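Local coordinates for protein (S)-ureidoglycine--glyoxylate transaminase (Bacillus subtilis, PDB 3ISL) that catalyses the pyridoxal-phosphate-dependent transfer of an amino group from (S)-ureidoglycine to glyoxylate, giving oxalurate and glycine in purine catabolism, at residues Gly74-Leu79 with Thr102-Arg107; Glu106-Asn111 with Pro243-Tyr248; Ser337-Leu342 with Ile348-Ser353. All coordinates share one frame; numbering follows the deposited sequence.

How the contacts relate
From the N terminus, the chain first closes on itself in contact 1, where helix 71-82 meets helix 96-107 after a short excursion through strand 88-93. Contact 2 opens where contact 1 ends, sharing Glu106 and Arg107, and closes a far longer loop of 131 residues that carries most of the central sheet. The two follow in series rather than nest, and a hydrogen bond from Tyr108 to Glu76 joins them at the edge facing the second subunit. Contact 3 is a short return from helix 335-346 into strand 348-349, its centre about 31 Å from that of contact 1. Contacts 1 and 2 join both helices to loop 243-248 beside the second subunit; contact 3 stands apart.

Contact 1: residues Gly74-Leu79 with Thr102-Arg107; sequences GIEAVL and TEIAER
Ile75 reaches the neighbouring helix with its CG2 methyl, which meets Ile104 CD1 at 4.0 Å, the two side chains crossing at about a right angle. Ile75 also packs on Ile193 of strand 191-193, and at the nearest atoms it comes within about 4 Å of a bound pyridoxal phosphate, so this apolar patch adjoins the cofactor pocket. Glu76, the next residue, adds its CG, 4.1 Å from Ile104 CG2. Its extended chain then carries the carboxylate past the isoleucine into a polar setting: OE1 is hydrogen-bonded to Tyr108 OH and to Ser246 OG of the second subunit, and OE2 to Tyr248 N of that same subunit.

Both helices belong to the large, sheet-centred domain of the fold-type I aminotransferases, lying together on one side of its mixed sheet. Helix 96-107 is the crossover between parallel strands 88-93 and 111-116, and the axes of the two short segments approach to 9.9 Å at a crossing angle of -37°. Further along, Leu79 places CD1 at 3.7 Å from Ile104 CG2, with its CB at 3.9 Å from the same methyl. Ile104 can serve all three partners because CG2 stands trans to its backbone N while CG1 (chi1 -72°) runs the other way, sending one methyl to Glu76 and Leu79 and the other to Ile75. Beside it, Arg107 NE forms a salt bridge with Glu103 OE1 at 3.1 Å, meeting its syn lone pair in a bent hydrogen bond (137°), the oxygen tilted from the guanidinium plane, while NH1 continues to Asp250 of the second subunit.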
ATOM      1  N   GLY A  74      -8.354   3.040  -0.132  1.00 25.41           N
ATOM      2  CA  GLY A  74      -9.334   2.701  -1.140  1.00 26.09           C
ATOM      3  C   GLY A  74     -10.565   3.577  -1.008  1.00 26.14           C
ATOM      4  O   GLY A  74     -11.087   4.090  -1.986  1.00 24.20           O
ATOM      5  N   ILE A  75     -11.056   3.708   0.222  1.00 26.95           N
ATOM      6  CA  ILE A  75     -12.210   4.542   0.488  1.00 26.16           C
ATOM      7  C   ILE A  75     -11.945   6.008   0.104  1.00 26.63           C
ATOM      8  O   ILE A  75     -12.772   6.648  -0.542  1.00 25.55           O
ATOM      9  CB  ILE A  75     -12.590   4.469   1.959  1.00 26.81           C
ATOM     10  CG1 ILE A  75     -13.019   3.020   2.337  1.00 26.99           C
ATOM     11  CG2 ILE A  75     -13.662   5.578   2.257  1.00 26.20           C
ATOM     12  CD1 ILE A  75     -13.330   2.841   3.880  1.00 25.77           C
ATOM     13  N   GLU A  76     -10.780   6.528   0.511  1.00 26.15           N
ATOM     14  CA  GLU A  76     -10.371   7.865   0.178  1.00 26.42           C
ATOM     15  C   GLU A  76     -10.265   8.110  -1.344  1.00 27.37           C
ATOM     16  O   GLU A  76     -10.766   9.154  -1.851  1.00 26.81           O
ATOM     17  CB  GLU A  76      -9.073   8.256   0.937  1.00 26.62           C
ATOM     18  CG  GLU A  76      -8.632   9.733   0.661  1.00 26.68           C
ATOM     19  CD  GLU A  76      -7.643  10.260   1.684  1.00 30.91           C
ATOM     20  OE1 GLU A  76      -7.025  11.307   1.430  1.00 34.56           O
ATOM     21  OE2 GLU A  76      -7.492   9.650   2.760  1.00 33.85           O
ATOM     22  N   ALA A  77      -9.678   7.159  -2.078  1.00 27.56           N
ATOM     23  CA  ALA A  77      -9.537   7.325  -3.537  1.00 27.47           C
ATOM     24  C   ALA A  77     -10.929   7.427  -4.191  1.00 27.50           C
ATOM     25  O   ALA A  77     -11.151   8.296  -5.034  1.00 26.56           O
ATOM     26  CB  ALA A  77      -8.712   6.205  -4.167  1.00 28.12           C
ATOM     27  N   VAL A  78     -11.871   6.556  -3.795  1.00 26.86           N
ATOM     28  CA  VAL A  78     -13.213   6.668  -4.343  1.00 25.51           C
ATOM     29  C   VAL A  78     -13.780   8.048  -3.955  1.00 26.24           C
ATOM     30  O   VAL A  78     -14.180   8.807  -4.836  1.00 26.19           O
ATOM     31  CB  VAL A  78     -14.142   5.523  -3.927  1.00 25.58           C
ATOM     32  CG1 VAL A  78     -15.592   5.815  -4.405  1.00 25.85           C
ATOM     33  CG2 VAL A  78     -13.657   4.154  -4.505  1.00 22.31           C
ATOM     34  N   LEU A  79     -13.783   8.408  -2.667  1.00 26.06           N
ATOM     35  CA  LEU A  79     -14.434   9.676  -2.284  1.00 25.45           C
ATOM     36  C   LEU A  79     -13.730  10.916  -2.887  1.00 26.65           C
ATOM     37  O   LEU A  79     -14.400  11.864  -3.309  1.00 27.49           O
ATOM     38  CB  LEU A  79     -14.536   9.787  -0.777  1.00 25.36           C
ATOM     39  CG  LEU A  79     -15.510   8.792  -0.134  1.00 25.80           C
ATOM     40  CD1 LEU A  79     -15.318   8.825   1.327  1.00 25.72           C
ATOM     41  CD2 LEU A  79     -16.952   9.187  -0.539  1.00 26.84           C
ATOM     42  N   THR A 102     -16.822  10.754   7.210  1.00 27.77           N
ATOM     43  CA  THR A 102     -17.108  12.182   7.266  1.00 29.28           C
ATOM     44  C   THR A 102     -15.800  12.996   7.229  1.00 29.07           C
ATOM     45  O   THR A 102     -15.704  14.042   6.564  1.00 29.31           O
ATOM     46  CB  THR A 102     -18.057  12.630   8.440  1.00 30.70           C
ATOM     47  OG1 THR A 102     -17.354  12.666   9.683  1.00 35.85           O
ATOM     48  CG2 THR A 102     -19.271  11.749   8.579  1.00 28.32           C
ATOM     49  N   GLU A 103     -14.793  12.502   7.929  1.00 27.98           N
ATOM     50  CA  GLU A 103     -13.444  13.086   7.864  1.00 29.74           C
ATOM     51  C   GLU A 103     -12.914  13.267   6.443  1.00 28.65           C
ATOM     52  O   GLU A 103     -12.492  14.352   6.052  1.00 28.41           O
ATOM     53  CB  GLU A 103     -12.507  12.149   8.598  1.00 30.50           C
ATOM     54  CG  GLU A 103     -12.388  12.409  10.015  1.00 35.63           C
ATOM     55  CD  GLU A 103     -11.404  13.487  10.202  1.00 43.47           C
ATOM     56  OE1 GLU A 103     -10.509  13.515   9.322  1.00 47.93           O
ATOM     57  OE2 GLU A 103     -11.533  14.296  11.159  1.00 42.90           O
ATOM     58  N   ILE A 104     -12.914  12.169   5.698  1.00 28.50           N
ATOM     59  CA  ILE A 104     -12.456  12.141   4.318  1.00 28.14           C
ATOM     60  C   ILE A 104     -13.267  13.110   3.447  1.00 28.61           C
ATOM     61  O   ILE A 104     -12.697  13.948   2.724  1.00 27.88           O
ATOM     62  CB  ILE A 104     -12.511  10.682   3.763  1.00 27.23           C
ATOM     63  CG1 ILE A 104     -11.404   9.823   4.397  1.00 26.14           C
ATOM     64  CG2 ILE A 104     -12.304  10.704   2.290  1.00 27.55           C
ATOM     65  CD1 ILE A 104     -11.691   8.336   4.434  1.00 26.91           C
ATOM     66  N   ALA A 105     -14.605  13.003   3.498  1.00 29.28           N
ATOM     67  CA  ALA A 105     -15.443  13.872   2.698  1.00 29.25           C
ATOM     68  C   ALA A 105     -15.197  15.349   3.007  1.00 29.67           C
ATOM     69  O   ALA A 105     -15.135  16.184   2.086  1.00 28.36           O
ATOM     70  CB  ALA A 105     -16.971  13.520   2.876  1.00 29.04           C
ATOM     71  N   GLU A 106     -15.075  15.685   4.289  1.00 30.29           N
ATOM     72  CA  GLU A 106     -14.891  17.116   4.681  1.00 31.25           C
ATOM     73  C   GLU A 106     -13.578  17.651   4.178  1.00 30.93           C
ATOM     74  O   GLU A 106     -13.512  18.740   3.621  1.00 30.40           O
ATOM     75  CB  GLU A 106     -14.940  17.294   6.191  1.00 30.76           C
ATOM     76  CG  GLU A 106     -16.140  18.080   6.585  1.00 36.84           C
ATOM     77  CD  GLU A 106     -16.632  17.779   7.980  1.00 43.34           C
ATOM     78  OE1 GLU A 106     -15.838  17.236   8.800  1.00 40.17           O
ATOM     79  OE2 GLU A 106     -17.830  18.104   8.231  1.00 45.76           O
ATOM     80  N   ARG A 107     -12.539  16.837   4.368  1.00 31.09           N
ATOM     81  CA  ARG A 107     -11.219  17.137   3.879  1.00 31.37           C
ATOM     82  C   ARG A 107     -11.205  17.390   2.368  1.00 29.93           C
ATOM     83  O   ARG A 107     -10.430  18.219   1.913  1.00 29.37           O
ATOM     84  CB  ARG A 107     -10.198  16.062   4.327  1.00 32.49           C
ATOM     85  CG  ARG A 107      -9.997  16.053   5.888  1.00 35.35           C
ATOM     86  CD  ARG A 107      -8.583  15.559   6.285  1.00 38.05           C
ATOM     87  NE  ARG A 107      -8.437  15.235   7.719  1.00 40.07           N
ATOM     88  CZ  ARG A 107      -7.270  15.006   8.357  1.00 40.97           C
ATOM     89  NH1 ARG A 107      -6.083  15.110   7.741  1.00 39.20           N
ATOM     90  NH2 ARG A 107      -7.282  14.701   9.647  1.00 40.57           N
TER

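Contact 2: residues Glu106-Asn111 with Pro243-Tyr248; sequences ERYGAN and PITSNY
Tyr108 and Thr245 meet by van der Waals packing, the threonine at the rim of the ring rather than over a face. Thr245 CB lies in the plane of the ring, 3.8 Å from Tyr108 CE1 and 4.1 Å from CD1. The ring's far end adds a second van der Waals touch, with Tyr108 OH 3.9 Å from Ser246 CB. With its CG set opposite the carbonyl carbon (chi1 -71°), Tyr108 throws the ring off the end of its helix toward the loop that holds Thr245 and Ser246. Ala80 of helix 71-82 and Ile83 also pack on the ring, so the tyrosine is in touch with both that helix and the loop.

The hydroxyls of Tyr108 and Ser246 find their hydrogen bonds beyond this pairing. Tyr108 OH is bound to Glu76 of its own chain, whereas Ser246 OG is bound to Phe249 N and to Glu76 of the second subunit. Tyr108 also packs on Thr245 of that subunit, which places the contact on the dimer interface.

Backbone bonds shape the first segment. Tyr108 leaves the helical conformation, and a Schellman motif ends the helix, with Gly109 N donating to Glu106 O at 2.8 Å and Ala110 N pairing with Ala105 O. Gly109 is the C-prime residue, with a phi of 91°; a side chain there would be jammed against the carbonyl O of Tyr108.

The chemistry implies a division of labour: shape alone joins the ring to the loop across this contact, while the tyrosine and serine hydroxyls are engaged by glutamates from the two subunits, consistent with a seam in which intrachain packing and dimer bonding are built together.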
ATOM      1  N   GLU A 106     -15.075  15.685   4.289  1.00 30.29           N
ATOM      2  CA  GLU A 106     -14.891  17.116   4.681  1.00 31.25           C
ATOM      3  C   GLU A 106     -13.578  17.651   4.178  1.00 30.93           C
ATOM      4  O   GLU A 106     -13.512  18.740   3.621  1.00 30.40           O
ATOM      5  CB  GLU A 106     -14.940  17.294   6.191  1.00 30.76           C
ATOM      6  CG  GLU A 106     -16.140  18.080   6.585  1.00 36.84           C
ATOM      7  CD  GLU A 106     -16.632  17.779   7.980  1.00 43.34           C
ATOM      8  OE1 GLU A 106     -15.838  17.236   8.800  1.00 40.17           O
ATOM      9  OE2 GLU A 106     -17.830  18.104   8.231  1.00 45.76           O
ATOM     10  N   ARG A 107     -12.539  16.837   4.368  1.00 31.09           N
ATOM     11  CA  ARG A 107     -11.219  17.137   3.879  1.00 31.37           C
ATOM     12  C   ARG A 107     -11.205  17.390   2.368  1.00 29.93           C
ATOM     13  O   ARG A 107     -10.430  18.219   1.913  1.00 29.37           O
ATOM     14  CB  ARG A 107     -10.198  16.062   4.327  1.00 32.49           C
ATOM     15  CG  ARG A 107      -9.997  16.053   5.888  1.00 35.35           C
ATOM     16  CD  ARG A 107      -8.583  15.559   6.285  1.00 38.05           C
ATOM     17  NE  ARG A 107      -8.437  15.235   7.719  1.00 40.07           N
ATOM     18  CZ  ARG A 107      -7.270  15.006   8.357  1.00 40.97           C
ATOM     19  NH1 ARG A 107      -6.083  15.110   7.741  1.00 39.20           N
ATOM     20  NH2 ARG A 107      -7.282  14.701   9.647  1.00 40.57           N
ATOM     21  N   TYR A 108     -12.073  16.728   1.602  1.00 27.95           N
ATOM     22  CA  TYR A 108     -12.160  17.049   0.153  1.00 26.77           C
ATOM     23  C   TYR A 108     -13.115  18.207  -0.190  1.00 25.39           C
ATOM     24  O   TYR A 108     -13.409  18.475  -1.349  1.00 24.36           O
ATOM     25  CB  TYR A 108     -12.373  15.792  -0.717  1.00 26.76           C
ATOM     26  CG  TYR A 108     -11.103  14.968  -0.738  1.00 25.08           C
ATOM     27  CD1 TYR A 108     -10.040  15.324  -1.595  1.00 27.83           C
ATOM     28  CD2 TYR A 108     -10.906  13.916   0.161  1.00 26.53           C
ATOM     29  CE1 TYR A 108      -8.828  14.647  -1.576  1.00 22.70           C
ATOM     30  CE2 TYR A 108      -9.714  13.207   0.173  1.00 27.48           C
ATOM     31  CZ  TYR A 108      -8.651  13.614  -0.723  1.00 24.07           C
ATOM     32  OH  TYR A 108      -7.452  12.955  -0.784  1.00 23.01           O
ATOM     33  N   GLY A 109     -13.586  18.905   0.831  1.00 25.85           N
ATOM     34  CA  GLY A 109     -14.385  20.132   0.582  1.00 27.16           C
ATOM     35  C   GLY A 109     -15.907  19.924   0.490  1.00 27.88           C
ATOM     36  O   GLY A 109     -16.647  20.861   0.176  1.00 27.10           O
ATOM     37  N   ALA A 110     -16.367  18.710   0.774  1.00 26.80           N
ATOM     38  CA  ALA A 110     -17.809  18.420   0.788  1.00 27.95           C
ATOM     39  C   ALA A 110     -18.523  19.151   1.910  1.00 28.46           C
ATOM     40  O   ALA A 110     -17.971  19.317   2.985  1.00 29.34           O
ATOM     41  CB  ALA A 110     -18.054  16.918   0.944  1.00 25.94           C
ATOM     42  N   ASN A 111     -19.755  19.578   1.656  1.00 29.00           N
ATOM     43  CA  ASN A 111     -20.667  19.915   2.727  1.00 30.09           C
ATOM     44  C   ASN A 111     -21.274  18.594   3.251  1.00 30.11           C
ATOM     45  O   ASN A 111     -22.105  17.995   2.596  1.00 29.68           O
ATOM     46  CB  ASN A 111     -21.727  20.887   2.180  1.00 31.24           C
ATOM     47  CG  ASN A 111     -22.782  21.307   3.218  1.00 35.95           C
ATOM     48  OD1 ASN A 111     -23.794  21.919   2.844  1.00 41.35           O
ATOM     49  ND2 ASN A 111     -22.552  21.018   4.512  1.00 40.59           N
ATOM     50  N   PRO A 243      -9.271  18.684 -11.362  1.00 49.52           N
ATOM     51  CA  PRO A 243      -8.694  17.364 -11.094  1.00 48.52           C
ATOM     52  C   PRO A 243      -8.929  16.907  -9.646  1.00 47.41           C
ATOM     53  O   PRO A 243      -9.099  17.732  -8.743  1.00 46.89           O
ATOM     54  CB  PRO A 243      -7.188  17.567 -11.344  1.00 48.78           C
ATOM     55  CG  PRO A 243      -6.937  19.041 -11.126  1.00 49.58           C
ATOM     56  CD  PRO A 243      -8.228  19.712 -11.602  1.00 49.74           C
ATOM     57  N   ILE A 244      -8.958  15.588  -9.456  1.00 46.24           N
ATOM     58  CA  ILE A 244      -8.922  14.940  -8.137  1.00 44.92           C
ATOM     59  C   ILE A 244      -7.605  15.360  -7.413  1.00 44.93           C
ATOM     60  O   ILE A 244      -6.499  15.293  -8.024  1.00 44.97           O
ATOM     61  CB  ILE A 244      -9.042  13.411  -8.325  1.00 44.55           C
ATOM     62  CG1 ILE A 244     -10.420  13.081  -8.924  1.00 45.64           C
ATOM     63  CG2 ILE A 244      -8.722  12.654  -7.052  1.00 42.11           C
ATOM     64  CD1 ILE A 244     -10.423  11.930  -9.937  1.00 47.55           C
ATOM     65  N   THR A 245      -7.736  15.809  -6.151  1.00 43.63           N
ATOM     66  CA  THR A 245      -6.622  16.390  -5.347  1.00 43.15           C
ATOM     67  C   THR A 245      -5.429  15.418  -5.123  1.00 43.12           C
ATOM     68  O   THR A 245      -4.248  15.780  -5.315  1.00 43.27           O
ATOM     69  CB  THR A 245      -7.167  16.989  -4.005  1.00 43.46           C
ATOM     70  OG1 THR A 245      -8.214  17.924  -4.305  1.00 42.18           O
ATOM     71  CG2 THR A 245      -6.066  17.679  -3.145  1.00 42.10           C
ATOM     72  N   SER A 246      -5.741  14.174  -4.763  1.00 42.44           N
ATOM     73  CA  SER A 246      -4.708  13.141  -4.703  1.00 42.14           C
ATOM     74  C   SER A 246      -4.341  12.616  -6.117  1.00 42.11           C
ATOM     75  O   SER A 246      -5.197  12.069  -6.835  1.00 42.23           O
ATOM     76  CB  SER A 246      -5.161  11.993  -3.784  1.00 42.14           C
ATOM     77  OG  SER A 246      -4.174  10.989  -3.693  1.00 39.07           O
ATOM     78  N   ASN A 247      -3.087  12.824  -6.521  1.00 41.20           N
ATOM     79  CA  ASN A 247      -2.563  12.140  -7.700  1.00 40.62           C
ATOM     80  C   ASN A 247      -2.595  10.598  -7.547  1.00 40.19           C
ATOM     81  O   ASN A 247      -3.027   9.879  -8.467  1.00 38.52           O
ATOM     82  CB  ASN A 247      -1.125  12.609  -8.019  1.00 40.44           C
ATOM     83  CG  ASN A 247      -0.482  11.776  -9.140  1.00 41.20           C
ATOM     84  OD1 ASN A 247      -0.707  12.034 -10.332  1.00 41.09           O
ATOM     85  ND2 ASN A 247       0.300  10.754  -8.756  1.00 39.37           N
ATOM     86  N   TYR A 248      -2.136  10.101  -6.382  1.00 39.65           N
ATOM     87  CA  TYR A 248      -2.049   8.652  -6.123  1.00 39.73           C
ATOM     88  C   TYR A 248      -3.450   8.002  -6.073  1.00 40.00           C
ATOM     89  O   TYR A 248      -3.644   6.899  -6.613  1.00 41.04           O
ATOM     90  CB  TYR A 248      -1.270   8.386  -4.828  1.00 39.05           C
ATOM     91  CG  TYR A 248      -0.980   6.934  -4.505  1.00 40.09           C
ATOM     92  CD1 TYR A 248       0.127   6.272  -5.080  1.00 37.98           C
ATOM     93  CD2 TYR A 248      -1.818   6.216  -3.616  1.00 39.61           C
ATOM     94  CE1 TYR A 248       0.422   4.961  -4.754  1.00 39.88           C
ATOM     95  CE2 TYR A 248      -1.552   4.895  -3.267  1.00 39.09           C
ATOM     96  CZ  TYR A 248      -0.430   4.252  -3.838  1.00 42.75           C
ATOM     97  OH  TYR A 248      -0.146   2.917  -3.495  1.00 40.87           O
TER

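Contact 3: residues Ser337-Leu342 with Ile348-Ser353; sequences SVRDML and IEIASS
Arg339 leans against Ile350 and Ser352 with the aliphatic part of its side chain. Its CB points toward the facing segment, and CG, lying trans to the backbone N (chi1 167°), follows the same course past Ile350 O. Arg339 CD comes closer, 3.3 Å from Ile350 O and 3.5 Å from Ser352 OG. The chain bends at chi3 (94°), which swings NE past the serine and leaves Ile350 O near the edge of the guanidinium group. At the tip, NH2 forms a salt bridge with Glu336, the same residue that accepts a hydrogen bond from Ser352 OG; Asp340 OD2 lies over one face of the guanidinium as a long, purely electrostatic partner. Replacing Arg339 by an alanine would probably leave Glu336 without its cationic mate and strip the aliphatic cover from Ile350 O and Ser352.

One turn further along the helix, Leu342 makes the apolar half of the contact through CD1. This methyl, Leu342 CD1, touches Ile348 CG2 at 3.6 Å and, from another side chain crossing at about a right angle, Ile350 CD1 at 3.8 Å. The backbones are linked as well: Ile348 N donates to Leu342 O at 3.2 Å, with an N-H...O angle of 152°. A water links the two backbones, donating to Arg339 O at 2.6 Å and to Ile348 O at 2.9 Å while accepting from Ile350 N.

Helix 335-346 and strand 348-349, one residue apart, thus form a compact helix-to-strand connection; strand 348-349 pairs in parallel with strand 13-14 near the N terminus, consistent with the small domain of fold-type I aminotransferases, which draws on both ends of the chain.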
ATOM      1  N   SER A 337      -6.849  -6.466  31.124  1.00 26.81           N
ATOM      2  CA  SER A 337      -5.995  -7.443  31.804  1.00 26.94           C
ATOM      3  C   SER A 337      -6.317  -8.780  31.186  1.00 26.63           C
ATOM      4  O   SER A 337      -5.389  -9.565  30.923  1.00 25.89           O
ATOM      5  CB  SER A 337      -6.262  -7.479  33.310  1.00 27.27           C
ATOM      6  OG  SER A 337      -5.682  -8.614  33.937  1.00 26.76           O
ATOM      7  N   VAL A 338      -7.620  -9.023  30.953  1.00 24.62           N
ATOM      8  CA  VAL A 338      -8.081 -10.261  30.298  1.00 23.44           C
ATOM      9  C   VAL A 338      -7.525 -10.429  28.909  1.00 25.56           C
ATOM     10  O   VAL A 338      -7.072 -11.505  28.571  1.00 26.55           O
ATOM     11  CB  VAL A 338      -9.598 -10.410  30.275  1.00 23.00           C
ATOM     12  CG1 VAL A 338      -9.970 -11.513  29.272  1.00 18.57           C
ATOM     13  CG2 VAL A 338     -10.137 -10.720  31.757  1.00 15.46           C
ATOM     14  N   ARG A 339      -7.508  -9.352  28.131  1.00 26.56           N
ATOM     15  CA  ARG A 339      -7.012  -9.388  26.758  1.00 28.02           C
ATOM     16  C   ARG A 339      -5.492  -9.640  26.698  1.00 27.26           C
ATOM     17  O   ARG A 339      -4.998 -10.452  25.857  1.00 26.73           O
ATOM     18  CB  ARG A 339      -7.438  -8.131  25.989  1.00 27.42           C
ATOM     19  CG  ARG A 339      -6.706  -7.943  24.666  1.00 32.80           C
ATOM     20  CD  ARG A 339      -7.177  -6.673  23.925  1.00 42.32           C
ATOM     21  NE  ARG A 339      -6.269  -5.590  24.281  1.00 49.27           N
ATOM     22  CZ  ARG A 339      -5.083  -5.409  23.705  1.00 53.54           C
ATOM     23  NH1 ARG A 339      -4.705  -6.214  22.700  1.00 52.86           N
ATOM     24  NH2 ARG A 339      -4.284  -4.420  24.128  1.00 53.99           N
ATOM     25  N   ASP A 340      -4.759  -8.925  27.548  1.00 26.91           N
ATOM     26  CA  ASP A 340      -3.306  -9.078  27.649  1.00 27.46           C
ATOM     27  C   ASP A 340      -2.920 -10.522  28.047  1.00 26.41           C
ATOM     28  O   ASP A 340      -1.977 -11.071  27.487  1.00 25.95           O
ATOM     29  CB  ASP A 340      -2.702  -8.065  28.691  1.00 28.19           C
ATOM     30  CG  ASP A 340      -2.801  -6.591  28.215  1.00 32.12           C
ATOM     31  OD1 ASP A 340      -2.566  -5.678  29.054  1.00 34.31           O
ATOM     32  OD2 ASP A 340      -3.100  -6.352  26.997  1.00 33.44           O
ATOM     33  N   MET A 341      -3.630 -11.111  29.010  1.00 25.20           N
ATOM     34  CA  MET A 341      -3.319 -12.476  29.479  1.00 25.59           C
ATOM     35  C   MET A 341      -3.614 -13.565  28.427  1.00 25.39           C
ATOM     36  O   MET A 341      -2.858 -14.547  28.277  1.00 24.69           O
ATOM     37  CB  MET A 341      -4.017 -12.805  30.824  1.00 25.94           C
ATOM     38  CG  MET A 341      -3.556 -14.153  31.410  1.00 27.24           C
ATOM     39  SD  MET A 341      -4.485 -14.626  32.912  1.00 33.98           S
ATOM     40  CE  MET A 341      -3.725 -13.482  34.087  1.00 31.83           C
ATOM     41  N   LEU A 342      -4.749 -13.442  27.746  1.00 25.69           N
ATOM     42  CA  LEU A 342      -5.085 -14.345  26.666  1.00 25.94           C
ATOM     43  C   LEU A 342      -3.942 -14.375  25.651  1.00 25.53           C
ATOM     44  O   LEU A 342      -3.541 -15.442  25.191  1.00 25.66           O
ATOM     45  CB  LEU A 342      -6.350 -13.860  25.943  1.00 25.80           C
ATOM     46  CG  LEU A 342      -7.687 -14.497  26.171  1.00 27.49           C
ATOM     47  CD1 LEU A 342      -8.588 -14.176  24.890  1.00 28.56           C
ATOM     48  CD2 LEU A 342      -7.472 -15.995  26.269  1.00 27.86           C
ATOM     49  N   ILE A 348      -3.553 -16.078  22.057  1.00 22.40           N
ATOM     50  CA  ILE A 348      -4.878 -15.793  21.465  1.00 23.11           C
ATOM     51  C   ILE A 348      -5.160 -14.304  21.419  1.00 23.28           C
ATOM     52  O   ILE A 348      -4.990 -13.624  22.432  1.00 23.46           O
ATOM     53  CB  ILE A 348      -6.002 -16.440  22.311  1.00 22.72           C
ATOM     54  CG1 ILE A 348      -5.928 -17.970  22.163  1.00 25.35           C
ATOM     55  CG2 ILE A 348      -7.387 -15.871  21.908  1.00 23.43           C
ATOM     56  CD1 ILE A 348      -6.943 -18.703  23.177  1.00 26.09           C
ATOM     57  N   GLU A 349      -5.586 -13.783  20.268  1.00 22.70           N
ATOM     58  CA  GLU A 349      -5.824 -12.330  20.189  1.00 23.99           C
ATOM     59  C   GLU A 349      -7.289 -12.028  19.994  1.00 24.14           C
ATOM     60  O   GLU A 349      -7.874 -12.518  19.051  1.00 24.12           O
ATOM     61  CB  GLU A 349      -5.024 -11.667  19.032  1.00 22.71           C
ATOM     62  CG  GLU A 349      -4.822 -10.169  19.315  1.00 26.33           C
ATOM     63  CD  GLU A 349      -4.429  -9.368  18.046  1.00 30.20           C
ATOM     64  OE1 GLU A 349      -4.281  -9.989  16.991  1.00 23.77           O
ATOM     65  OE2 GLU A 349      -4.256  -8.135  18.116  1.00 33.35           O
ATOM     66  N   ILE A 350      -7.855 -11.252  20.918  1.00 23.90           N
ATOM     67  CA  ILE A 350      -9.192 -10.630  20.793  1.00 23.35           C
ATOM     68  C   ILE A 350      -9.039  -9.115  20.913  1.00 22.99           C
ATOM     69  O   ILE A 350      -8.019  -8.618  21.359  1.00 21.82           O
ATOM     70  CB  ILE A 350     -10.264 -11.171  21.826  1.00 22.41           C
ATOM     71  CG1 ILE A 350      -9.935 -10.702  23.258  1.00 21.30           C
ATOM     72  CG2 ILE A 350     -10.440 -12.731  21.626  1.00 24.00           C
ATOM     73  CD1 ILE A 350     -10.959 -11.258  24.417  1.00 20.98           C
ATOM     74  N   ALA A 351     -10.066  -8.394  20.502  1.00 24.60           N
ATOM     75  CA  ALA A 351     -10.001  -6.932  20.437  1.00 25.61           C
ATOM     76  C   ALA A 351     -10.659  -6.290  21.650  1.00 27.41           C
ATOM     77  O   ALA A 351     -11.680  -6.773  22.132  1.00 27.48           O
ATOM     78  CB  ALA A 351     -10.642  -6.471  19.138  1.00 22.27           C
ATOM     79  N   SER A 352     -10.082  -5.199  22.144  1.00 30.93           N
ATOM     80  CA  SER A 352     -10.789  -4.340  23.090  1.00 35.17           C
ATOM     81  C   SER A 352     -11.563  -3.312  22.274  1.00 37.54           C
ATOM     82  O   SER A 352     -11.569  -3.359  21.048  1.00 38.24           O
ATOM     83  CB  SER A 352      -9.815  -3.612  24.030  1.00 35.40           C
ATOM     84  OG  SER A 352      -9.528  -4.389  25.193  1.00 40.50           O
ATOM     85  N   SER A 353     -12.223  -2.387  22.960  1.00 39.69           N
ATOM     86  CA  SER A 353     -12.797  -1.215  22.327  1.00 41.56           C
ATOM     87  C   SER A 353     -12.103   0.037  22.839  1.00 43.59           C
ATOM     88  O   SER A 353     -11.702   0.112  24.019  1.00 44.54           O
ATOM     89  CB  SER A 353     -14.266  -1.125  22.663  1.00 41.50           C
ATOM     90  OG  SER A 353     -14.980  -2.128  21.988  1.00 39.40           O
TER
HETATM   91  O   HOH W   1      -5.870 -11.013  23.472  1.00 18.84           O